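Gluconokinase (Sinorhizobium meliloti, PDB 3T61) probably transfers a phosphate from ATP to D-gluconate, giving 6-phospho-D-gluconate and ADP, as a member of the GntK/GntV gluconokinase family. Local coordinates at residues Arg101-Leu104 / Arg105-Ala108; Ala51-Pro54 / Pro55-Arg59; Leu166-Ile169 / Val170-Leu174. One frame throughout, in Å; residues are numbered along the deposited sequence.

Interaction 1: Arg101-Leu104 / Arg105-Ala108; sequences RDKL and RESA
Arg101 meets Arg105 one helical turn on: its carbonyl O accepts a hydrogen bond from the backbone N of Arg105 at 3.0 Å, and its CB lies over one face of the Arg105 guanidinium, 3.9 Å from NH1. The two arginine heads come close, NE of Arg101 standing 4.5 Å from NH2 of Arg105, and they gather round one anion: Glu154 forms a salt bridge with each, through OE2 to Arg101 and OE1 to Arg105, and so ties the two guanidinium groups together. Asp102 comes next and reaches the edge of the same guanidinium, OD1 lying 2.7 Å from NH1 of Arg105 in a salt bridge whose hydrogen bond is weak because it is strongly bent. Carboxylate and guanidinium planes are turned 46° apart. Arg105 gets there by running extended from CG to NE past the carbonyl of Arg101. Lys103 bends at its second torsion (chi2 -58°), which brings NZ round to OE1 of Glu106 at 3.0 Å, nearly in line with the C-O bond of that carboxylate. This i to i+3 bridge lies on the exposed side of the helix. Leu104 O accepts the N of Ser107 at 3.1 Å, an i to i+3 bond with the donor well above the carbonyl plane. Helix 98-106 of this P-loop-kinase-like fold lies between helix 69-83 and strand 113-118: Leu104 packs on Ile79 of the helix, where Lys103 also touches Trp73, while Arg101 and Arg105 lie on Phe114 of the strand.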
# COMPACT_ATOMS: atom_id res chain seq x y z
N ARG A 101 10.65 -17.43 1.18
CA ARG A 101 12.11 -17.33 1.10
C ARG A 101 12.73 -18.39 0.18
O ARG A 101 13.65 -18.09 -0.58
CB ARG A 101 12.73 -17.40 2.51
CG ARG A 101 12.21 -16.31 3.46
CD ARG A 101 12.96 -16.30 4.80
NE ARG A 101 12.68 -17.45 5.65
CZ ARG A 101 11.64 -17.55 6.48
NH1 ARG A 101 10.75 -16.57 6.58
NH2 ARG A 101 11.51 -18.63 7.25
N ASP A 102 12.25 -19.63 0.26
CA ASP A 102 12.80 -20.68 -0.61
C ASP A 102 12.59 -20.33 -2.08
O ASP A 102 13.46 -20.57 -2.91
CB ASP A 102 12.16 -22.05 -0.30
CG ASP A 102 12.61 -22.60 1.05
OD1 ASP A 102 13.71 -22.22 1.49
OD2 ASP A 102 11.87 -23.41 1.65
N LYS A 103 11.43 -19.75 -2.41
CA LYS A 103 11.15 -19.35 -3.78
C LYS A 103 12.09 -18.24 -4.21
O LYS A 103 12.71 -18.32 -5.28
CB LYS A 103 9.71 -18.85 -3.93
CG LYS A 103 8.82 -19.81 -4.70
CD LYS A 103 9.37 -20.09 -6.10
CE LYS A 103 8.56 -21.17 -6.78
NZ LYS A 103 9.06 -21.53 -8.13
N LEU A 104 12.21 -17.21 -3.38
CA LEU A 104 13.10 -16.10 -3.68
C LEU A 104 14.54 -16.58 -3.94
O LEU A 104 15.24 -16.03 -4.79
CB LEU A 104 13.06 -15.09 -2.53
CG LEU A 104 11.75 -14.31 -2.34
CD1 LEU A 104 11.94 -13.26 -1.26
CD2 LEU A 104 11.34 -13.63 -3.66
N ARG A 105 14.97 -17.59 -3.19
CA ARG A 105 16.31 -18.15 -3.36
C ARG A 105 16.48 -18.78 -4.74
O ARG A 105 17.56 -18.71 -5.33
CB ARG A 105 16.60 -19.21 -2.29
CG ARG A 105 17.08 -18.66 -0.96
CD ARG A 105 16.99 -19.71 0.14
NE ARG A 105 17.12 -19.09 1.45
CZ ARG A 105 16.33 -19.36 2.49
NH1 ARG A 105 15.35 -20.25 2.38
NH2 ARG A 105 16.53 -18.73 3.63
N GLU A 106 15.42 -19.38 -5.27
CA GLU A 106 15.48 -20.00 -6.59
C GLU A 106 15.73 -18.97 -7.69
O GLU A 106 16.13 -19.32 -8.79
CB GLU A 106 14.18 -20.75 -6.91
CG GLU A 106 13.79 -21.78 -5.88
CD GLU A 106 12.66 -22.67 -6.35
OE1 GLU A 106 11.76 -22.19 -7.07
OE2 GLU A 106 12.66 -23.87 -5.98
N SER A 107 15.48 -17.69 -7.39
CA SER A 107 15.69 -16.64 -8.37
C SER A 107 17.16 -16.25 -8.45
O SER A 107 17.57 -15.47 -9.30
CB SER A 107 14.84 -15.41 -8.02
OG SER A 107 13.46 -15.73 -8.05
N ALA A 108 17.95 -16.82 -7.54
CA ALA A 108 19.38 -16.56 -7.49
C ALA A 108 20.00 -17.67 -6.64
O ALA A 108 20.59 -17.41 -5.59
CB ALA A 108 19.64 -15.20 -6.86

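Interaction 2: Ala51-Pro54 / Pro55-Arg59; sequences ALHP and PENIR
The imidazole of His53 is met at its edge by the amide of Asn57: ND2 lies close to the ring plane and donates to ND1 at 3.1 Å, with an N-H...acceptor angle of 154°. Ring and amide planes stand 70° apart. The ring also stacks with Trp75 of helix 69-83. Asn57 ND2 has a second acceptor in Asp71 O, so the amide nitrogen is gripped twice and its rotation is probably fixed. Beside it, the Pro54 ring lies close, CD 3.4 Å from ND2. Asn57 holds CG anti to its carbonyl carbon (chi1 -71°), which turns the amide back toward the residues before the helix. Pro54 is the N-cap of helix 55-63, which follows strand 46-48, and Pro55 is its first residue, as suits an imino acid with no N-H to give. The Pro54 carbonyl takes two weak bonds, from Asn57 N at 2.9 Å and from Ile58 N at 3.4 Å. Ile58 turns its CG1 branch back to the turn, CG1 lying 3.9 Å from His53 CB and CD1 3.7 Å from His53 O. At the dimer interface, Ile58 packs on Asp50 of the second subunit and Arg59 forms a salt bridge with Glu48 of that subunit.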
# COMPACT_ATOMS: atom_id res chain seq x y z
N ALA A 51 6.59 -1.19 -2.91
CA ALA A 51 6.21 -0.58 -4.17
C ALA A 51 5.84 -1.59 -5.27
O ALA A 51 5.36 -1.19 -6.32
CB ALA A 51 7.33 0.33 -4.65
N LEU A 52 6.05 -2.88 -5.03
CA LEU A 52 5.74 -3.87 -6.06
C LEU A 52 4.44 -4.66 -5.85
O LEU A 52 4.17 -5.62 -6.58
CB LEU A 52 6.91 -4.83 -6.20
CG LEU A 52 8.25 -4.11 -6.35
CD1 LEU A 52 9.36 -5.14 -6.49
CD2 LEU A 52 8.22 -3.19 -7.56
N HIS A 53 3.65 -4.27 -4.85
CA HIS A 53 2.37 -4.92 -4.57
C HIS A 53 1.35 -4.55 -5.63
O HIS A 53 1.28 -3.40 -6.05
CB HIS A 53 1.81 -4.45 -3.23
CG HIS A 53 2.32 -5.19 -2.04
ND1 HIS A 53 1.98 -6.50 -1.77
CD2 HIS A 53 3.10 -4.79 -1.01
CE1 HIS A 53 2.53 -6.87 -0.63
NE2 HIS A 53 3.21 -5.85 -0.15
N PRO A 54 0.57 -5.53 -6.11
CA PRO A 54 -0.43 -5.16 -7.12
C PRO A 54 -1.52 -4.32 -6.42
O PRO A 54 -1.67 -4.38 -5.20
CB PRO A 54 -0.94 -6.52 -7.62
CG PRO A 54 -0.66 -7.46 -6.49
CD PRO A 54 0.68 -6.99 -5.96
N PRO A 55 -2.29 -3.52 -7.19
CA PRO A 55 -3.36 -2.66 -6.66
C PRO A 55 -4.25 -3.29 -5.58
O PRO A 55 -4.54 -2.66 -4.57
CB PRO A 55 -4.13 -2.27 -7.91
CG PRO A 55 -3.05 -2.18 -8.94
CD PRO A 55 -2.22 -3.42 -8.66
N GLU A 56 -4.67 -4.52 -5.82
CA GLU A 56 -5.53 -5.25 -4.90
C GLU A 56 -4.90 -5.36 -3.50
O GLU A 56 -5.60 -5.20 -2.49
CB GLU A 56 -5.81 -6.66 -5.46
CG GLU A 56 -6.77 -7.55 -4.67
CD GLU A 56 -6.11 -8.28 -3.49
OE1 GLU A 56 -5.02 -8.87 -3.65
OE2 GLU A 56 -6.71 -8.29 -2.39
N ASN A 57 -3.60 -5.62 -3.44
CA ASN A 57 -2.92 -5.76 -2.15
C ASN A 57 -2.89 -4.43 -1.39
O ASN A 57 -3.19 -4.40 -0.20
CB ASN A 57 -1.48 -6.28 -2.33
CG ASN A 57 -1.44 -7.75 -2.76
OD1 ASN A 57 -2.47 -8.42 -2.87
ND2 ASN A 57 -0.23 -8.27 -2.98
N ILE A 58 -2.54 -3.36 -2.08
CA ILE A 58 -2.48 -2.03 -1.48
C ILE A 58 -3.83 -1.60 -0.86
O ILE A 58 -3.87 -0.96 0.20
CB ILE A 58 -2.03 -0.99 -2.53
CG1 ILE A 58 -0.66 -1.40 -3.08
CG2 ILE A 58 -1.95 0.40 -1.91
CD1 ILE A 58 -0.15 -0.53 -4.20
N ARG A 59 -4.92 -1.97 -1.53
CA ARG A 59 -6.24 -1.63 -1.02
C ARG A 59 -6.45 -2.32 0.33
O ARG A 59 -6.90 -1.70 1.29
CB ARG A 59 -7.31 -2.08 -2.02
CG ARG A 59 -8.73 -1.56 -1.74
CD ARG A 59 -9.74 -2.40 -2.50
NE ARG A 59 -9.33 -2.54 -3.89
CZ ARG A 59 -9.35 -3.69 -4.57
NH1 ARG A 59 -9.76 -4.80 -3.98
NH2 ARG A 59 -8.94 -3.72 -5.83

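Interaction 3: Leu166-Ile169 / Val170-Leu174; sequences LAEI and VREAL
Charge comes first: Glu168 and Arg171 lie side by side and point the same way, and one oxygen, OE1 of Glu168, serves both NE of Arg171, in a weak bond of 3.1 Å, and NH2, modelled so close, at 2.4 Å, that the exact distance is doubtful. The carboxylate meets the guanidinium at its edge, the planes 48° apart. A bend in Arg171 at its third torsion (chi3 57°) brings NE and NH2 round to that oxygen. Glu172 completes the salt-bridge network: its OE2 reaches NH2 of Arg171 at 3.4 Å and also takes a weak hydrogen bond from Gln164. With an alanine in place of Glu172, Arg171 NH2 would probably lose its second carboxylate in this network and the Gln164 amide would be left without this acceptor. The backbone beneath is the regular first part of helix 166-187, which follows strand 157-161, an outermost strand of the parallel sheet within this chain, in a P-loop-kinase-like fold. Its i to i+4 bonds include Val170 N to Leu166 O at 3.0 Å and Glu172 N to Glu168 O at 3.0 Å, the latter at 161°. Apolar contact is slighter. CD1 of Leu166 touches CG2 of Val170 at 4.1 Å, the two side chains crossing at a slant, and Val170 also rests on Ala37 of helix 31-42. Ile169 and Ala173 turn to the sheet, Ile169 against Val160 and Leu117, Ala173 against Val115.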
# COMPACT_ATOMS: atom_id res chain seq x y z
N LEU A 166 19.93 2.36 15.46
CA LEU A 166 19.90 2.03 14.04
C LEU A 166 21.30 1.85 13.46
O LEU A 166 21.54 0.94 12.66
CB LEU A 166 19.17 3.13 13.25
CG LEU A 166 19.23 3.02 11.71
CD1 LEU A 166 18.58 1.71 11.26
CD2 LEU A 166 18.54 4.22 11.09
N ALA A 167 22.23 2.72 13.84
CA ALA A 167 23.60 2.64 13.34
C ALA A 167 24.26 1.33 13.76
O ALA A 167 25.14 0.82 13.06
CB ALA A 167 24.42 3.83 13.85
N GLU A 168 23.84 0.78 14.89
CA GLU A 168 24.39 -0.47 15.39
C GLU A 168 23.76 -1.62 14.63
O GLU A 168 24.43 -2.61 14.32
CB GLU A 168 24.11 -0.65 16.89
CG GLU A 168 24.90 0.26 17.82
CD GLU A 168 26.41 0.12 17.67
OE1 GLU A 168 26.92 -1.01 17.52
OE2 GLU A 168 27.09 1.16 17.71
N ILE A 169 22.47 -1.51 14.35
CA ILE A 169 21.77 -2.55 13.62
C ILE A 169 22.41 -2.72 12.24
O ILE A 169 22.60 -3.84 11.76
CB ILE A 169 20.27 -2.23 13.43
CG1 ILE A 169 19.56 -2.20 14.79
CG2 ILE A 169 19.61 -3.28 12.55
CD1 ILE A 169 18.14 -1.62 14.72
N VAL A 170 22.75 -1.61 11.61
CA VAL A 170 23.36 -1.65 10.28
C VAL A 170 24.78 -2.22 10.31
O VAL A 170 25.13 -3.09 9.50
CB VAL A 170 23.36 -0.24 9.66
CG1 VAL A 170 24.20 -0.23 8.40
CG2 VAL A 170 21.92 0.18 9.36
N ARG A 171 25.59 -1.74 11.25
CA ARG A 171 26.97 -2.22 11.39
C ARG A 171 26.96 -3.72 11.60
O ARG A 171 27.77 -4.44 11.00
CB ARG A 171 27.67 -1.54 12.57
CG ARG A 171 29.09 -2.04 12.81
CD ARG A 171 29.68 -1.46 14.10
NE ARG A 171 28.84 -1.76 15.26
CZ ARG A 171 28.75 -2.95 15.84
NH1 ARG A 171 29.46 -3.98 15.38
NH2 ARG A 171 27.92 -3.13 16.87
N GLU A 172 26.04 -4.21 12.43
CA GLU A 172 25.95 -5.65 12.69
C GLU A 172 25.46 -6.44 11.47
O GLU A 172 25.94 -7.55 11.21
CB GLU A 172 25.04 -5.91 13.89
CG GLU A 172 25.65 -5.45 15.21
CD GLU A 172 24.62 -5.28 16.31
OE1 GLU A 172 23.76 -6.16 16.45
OE2 GLU A 172 24.69 -4.26 17.03
N ALA A 173 24.50 -5.89 10.73
CA ALA A 173 23.98 -6.58 9.55
C ALA A 173 25.12 -6.72 8.53
O ALA A 173 25.29 -7.78 7.93
CB ALA A 173 22.82 -5.80 8.96
N LEU A 174 25.89 -5.66 8.36
CA LEU A 174 27.00 -5.64 7.42
C LEU A 174 28.10 -6.61 7.85
O LEU A 174 28.72 -7.27 7.01
CB LEU A 174 27.54 -4.22 7.28
CG LEU A 174 26.63 -3.25 6.49
CD1 LEU A 174 27.20 -1.83 6.52
CD2 LEU A 174 26.50 -3.75 5.05

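How the interactions relate
Each contact is local, between segments that adjoin in sequence, and the three follow in series, neither nesting nor crossing. Interaction 2 comes first, closing the turn from the loop after strand 46-48 into helix 55-63, beside helix 69-83 and the second subunit. Interaction 1 comes next, in the later part of helix 98-106 and the residues after it; its side chains reach both helix 69-83 and strand 113-118, and its centre is about 21 Å from that of interaction 2. Both therefore border helix 69-83. Interaction 3 comes last, in helix 166-187 against helix 31-42 and strands 113-118 and 157-161. It lies on the opposite side of the chain's centre from the other two.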